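Local coordinates for protein glycosaminoglycan xylosylkinase (Hydra vulgaris, PDB 5XOM) that probably phosphorylates xylose in the glycosaminoglycan linkage region of proteoglycans, as a member of the secretory-pathway Fam20 kinase family, at residues F139-L144 with D270-N275. Residues are numbered along the deposited sequence; the frame is centred on the assembly and turned at random.
Sequences FHLDRL and DFLIGN
L141 and I273 mark the nearest approach of two helix ends, their CA atoms 8.9 Å apart, where the last turns of helix 132-144 and helix 259-273 meet inside the kinase-like fold. The second of these helices stops in a Schellman motif: the N of N275 bonds to the O of D270 at 2.9 Å, while G274 N makes a weak bond to F271 O. G274 is the C-prime residue, its phi of 80° turning the chain out of the helix just after I273. The two segments show how small a buried helix-helix contact can be: 93 Å² in all, with three aliphatic side chains doing the touching. With CG anti to the backbone N (chi1 172°) and chi2 near 79°, L141 presents its CD2 methyl to the facing helix. There CD2 touches CG2 of I273, the two side chains crossing at a slant. D142, next to L141, takes hydrogen bonds through OD2 from the backbone N of R149 and from H294 ND1, joining the end of helix 132-144 to the chain just beyond it, through R149, and to the distant H294. At the other helix end, D270 forms a salt bridge with R278, and the carbonyl of L272 accepts a hydrogen bond from R367 of helix 358-382, whose L364 also packs on the L272 side chain. Within the apolar contact itself, L141 CD2 lies 4.4 Å from CB of L272 but 3.7 Å from CG2 of I273, the methyl that stands anti to the carbonyl carbon of its own residue.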
ATOM      1  N   PHE A 139      -7.256  15.351  -9.158  1.00 24.28           N
ATOM      2  CA  PHE A 139      -6.515  14.527  -8.215  1.00 22.86           C
ATOM      3  C   PHE A 139      -6.643  13.043  -8.551  1.00 19.45           C
ATOM      4  O   PHE A 139      -5.641  12.322  -8.589  1.00 24.75           O
ATOM      5  CB  PHE A 139      -6.981  14.811  -6.786  1.00 21.45           C
ATOM      6  CG  PHE A 139      -6.733  13.683  -5.838  1.00 23.69           C
ATOM      7  CD1 PHE A 139      -5.441  13.324  -5.478  1.00 23.33           C
ATOM      8  CD2 PHE A 139      -7.796  12.981  -5.294  1.00 20.20           C
ATOM      9  CE1 PHE A 139      -5.218  12.276  -4.604  1.00 26.36           C
ATOM     10  CE2 PHE A 139      -7.583  11.935  -4.418  1.00 24.51           C
ATOM     11  CZ  PHE A 139      -6.293  11.580  -4.072  1.00 26.86           C
ATOM     12  N   HIS A 140      -7.855  12.572  -8.849  1.00 18.05           N
ATOM     13  CA  HIS A 140      -7.994  11.156  -9.177  1.00 22.34           C
ATOM     14  C   HIS A 140      -7.369  10.823 -10.521  1.00 20.08           C
ATOM     15  O   HIS A 140      -6.853   9.715 -10.702  1.00 23.80           O
ATOM     16  CB  HIS A 140      -9.459  10.740  -9.145  1.00 18.24           C
ATOM     17  CG  HIS A 140     -10.015  10.690  -7.764  1.00 25.22           C
ATOM     18  ND1 HIS A 140      -9.688   9.691  -6.874  1.00 17.66           N
ATOM     19  CD2 HIS A 140     -10.847  11.528  -7.104  1.00 21.46           C
ATOM     20  CE1 HIS A 140     -10.303   9.912  -5.725  1.00 17.57           C
ATOM     21  NE2 HIS A 140     -11.013  11.020  -5.840  1.00 19.44           N
ATOM     22  N   LEU A 141      -7.392  11.753 -11.473  1.00 19.59           N
ATOM     23  CA  LEU A 141      -6.737  11.462 -12.737  1.00 18.92           C
ATOM     24  C   LEU A 141      -5.224  11.418 -12.563  1.00 21.59           C
ATOM     25  O   LEU A 141      -4.540  10.661 -13.256  1.00 19.76           O
ATOM     26  CB  LEU A 141      -7.131  12.489 -13.799  1.00 19.48           C
ATOM     27  CG  LEU A 141      -6.336  12.364 -15.091  1.00 24.11           C
ATOM     28  CD1 LEU A 141      -6.915  11.206 -15.890  1.00 26.96           C
ATOM     29  CD2 LEU A 141      -6.362  13.646 -15.917  1.00 29.08           C
ATOM     30  N   ASP A 142      -4.699  12.196 -11.616  1.00 22.08           N
ATOM     31  CA  ASP A 142      -3.265  12.183 -11.339  1.00 25.21           C
ATOM     32  C   ASP A 142      -2.818  10.816 -10.827  1.00 27.45           C
ATOM     33  O   ASP A 142      -1.757  10.318 -11.217  1.00 28.32           O
ATOM     34  CB  ASP A 142      -2.943  13.276 -10.319  1.00 24.06           C
ATOM     35  CG  ASP A 142      -1.564  13.132  -9.706  1.00 29.01           C
ATOM     36  OD1 ASP A 142      -1.432  12.431  -8.680  1.00 28.45           O
ATOM     37  OD2 ASP A 142      -0.608  13.735 -10.231  1.00 29.14           O
ATOM     38  N   ARG A 143      -3.646  10.168  -9.999  1.00 22.57           N
ATOM     39  CA  ARG A 143      -3.348   8.805  -9.563  1.00 26.02           C
ATOM     40  C   ARG A 143      -3.582   7.803 -10.688  1.00 26.23           C
ATOM     41  O   ARG A 143      -2.774   6.887 -10.887  1.00 29.16           O
ATOM     42  CB  ARG A 143      -4.194   8.454  -8.342  1.00 21.51           C
ATOM     43  CG  ARG A 143      -4.034   9.444  -7.212  1.00 22.10           C
ATOM     44  CD  ARG A 143      -4.712   8.968  -5.950  1.00 19.39           C
ATOM     45  NE  ARG A 143      -4.027   7.805  -5.391  1.00 28.56           N
ATOM     46  CZ  ARG A 143      -4.583   6.606  -5.267  1.00 36.87           C
ATOM     47  NH1 ARG A 143      -5.840   6.412  -5.649  1.00 42.23           N
ATOM     48  NH2 ARG A 143      -3.892   5.600  -4.751  1.00 36.64           N
ATOM     49  N   LEU A 144      -4.677   7.968 -11.440  1.00 23.66           N
ATOM     50  CA  LEU A 144      -4.999   7.033 -12.517  1.00 21.37           C
ATOM     51  C   LEU A 144      -3.892   6.987 -13.569  1.00 29.72           C
ATOM     52  O   LEU A 144      -3.553   5.913 -14.080  1.00 29.22           O
ATOM     53  CB  LEU A 144      -6.338   7.413 -13.157  1.00 21.66           C
ATOM     54  CG  LEU A 144      -6.782   6.617 -14.385  1.00 29.56           C
ATOM     55  CD1 LEU A 144      -6.916   5.146 -14.021  1.00 25.89           C
ATOM     56  CD2 LEU A 144      -8.096   7.167 -14.941  1.00 27.07           C
ATOM     57  N   ASP A 270      -2.072  18.787 -17.823  1.00 24.80           N
ATOM     58  CA  ASP A 270      -2.853  20.016 -17.934  1.00 27.87           C
ATOM     59  C   ASP A 270      -3.675  20.051 -19.214  1.00 31.25           C
ATOM     60  O   ASP A 270      -4.782  20.607 -19.227  1.00 24.96           O
ATOM     61  CB  ASP A 270      -1.932  21.235 -17.858  1.00 24.47           C
ATOM     62  CG  ASP A 270      -1.536  21.576 -16.429  1.00 34.36           C
ATOM     63  OD1 ASP A 270      -2.291  21.211 -15.492  1.00 33.33           O
ATOM     64  OD2 ASP A 270      -0.478  22.208 -16.235  1.00 32.51           O
ATOM     65  N   PHE A 271      -3.147  19.478 -20.294  1.00 29.94           N
ATOM     66  CA  PHE A 271      -3.886  19.437 -21.551  1.00 24.02           C
ATOM     67  C   PHE A 271      -5.126  18.563 -21.434  1.00 23.43           C
ATOM     68  O   PHE A 271      -6.184  18.913 -21.973  1.00 26.28           O
ATOM     69  CB  PHE A 271      -2.984  18.948 -22.681  1.00 29.01           C
ATOM     70  CG  PHE A 271      -3.722  18.647 -23.959  1.00 30.75           C
ATOM     71  CD1 PHE A 271      -4.269  19.662 -24.729  1.00 33.68           C
ATOM     72  CD2 PHE A 271      -3.908  17.339 -24.363  1.00 32.81           C
ATOM     73  CE1 PHE A 271      -4.961  19.366 -25.910  1.00 30.20           C
ATOM     74  CE2 PHE A 271      -4.601  17.044 -25.530  1.00 33.88           C
ATOM     75  CZ  PHE A 271      -5.125  18.051 -26.300  1.00 32.50           C
ATOM     76  N   LEU A 272      -5.026  17.416 -20.746  1.00 23.09           N
ATOM     77  CA  LEU A 272      -6.193  16.543 -20.619  1.00 28.17           C
ATOM     78  C   LEU A 272      -7.307  17.198 -19.812  1.00 25.61           C
ATOM     79  O   LEU A 272      -8.488  17.013 -20.120  1.00 21.98           O
ATOM     80  CB  LEU A 272      -5.818  15.198 -19.994  1.00 26.37           C
ATOM     81  CG  LEU A 272      -4.734  14.390 -20.699  1.00 32.33           C
ATOM     82  CD1 LEU A 272      -4.103  13.400 -19.722  1.00 29.18           C
ATOM     83  CD2 LEU A 272      -5.320  13.702 -21.937  1.00 25.46           C
ATOM     84  N   ILE A 273      -6.960  17.954 -18.763  1.00 30.43           N
ATOM     85  CA  ILE A 273      -7.993  18.572 -17.934  1.00 23.53           C
ATOM     86  C   ILE A 273      -8.380  19.964 -18.414  1.00 26.17           C
ATOM     87  O   ILE A 273      -9.360  20.530 -17.905  1.00 29.23           O
ATOM     88  CB  ILE A 273      -7.565  18.615 -16.451  1.00 25.11           C
ATOM     89  CG1 ILE A 273      -6.378  19.560 -16.240  1.00 20.81           C
ATOM     90  CG2 ILE A 273      -7.247  17.202 -15.956  1.00 20.22           C
ATOM     91  CD1 ILE A 273      -5.945  19.674 -14.781  1.00 21.35           C
ATOM     92  N   GLY A 274      -7.670  20.519 -19.392  1.00 25.40           N
ATOM     93  CA  GLY A 274      -7.995  21.838 -19.900  1.00 22.02           C
ATOM     94  C   GLY A 274      -7.490  22.981 -19.044  1.00 32.77           C
ATOM     95  O   GLY A 274      -8.096  24.056 -19.046  1.00 32.73           O
ATOM     96  N   ASN A 275      -6.389  22.781 -18.315  1.00 28.14           N
ATOM     97  CA  ASN A 275      -5.804  23.811 -17.460  1.00 25.42           C
ATOM     98  C   ASN A 275      -4.776  24.583 -18.275  1.00 31.32           C
ATOM     99  O   ASN A 275      -3.644  24.129 -18.469  1.00 28.78           O
ATOM    100  CB  ASN A 275      -5.172  23.192 -16.215  1.00 23.64           C
ATOM    101  CG  ASN A 275      -4.418  24.214 -15.365  1.00 33.29           C
ATOM    102  OD1 ASN A 275      -3.480  23.873 -14.644  1.00 39.62           O
ATOM    103  ND2 ASN A 275      -4.842  25.464 -15.422  1.00 31.48           N
TER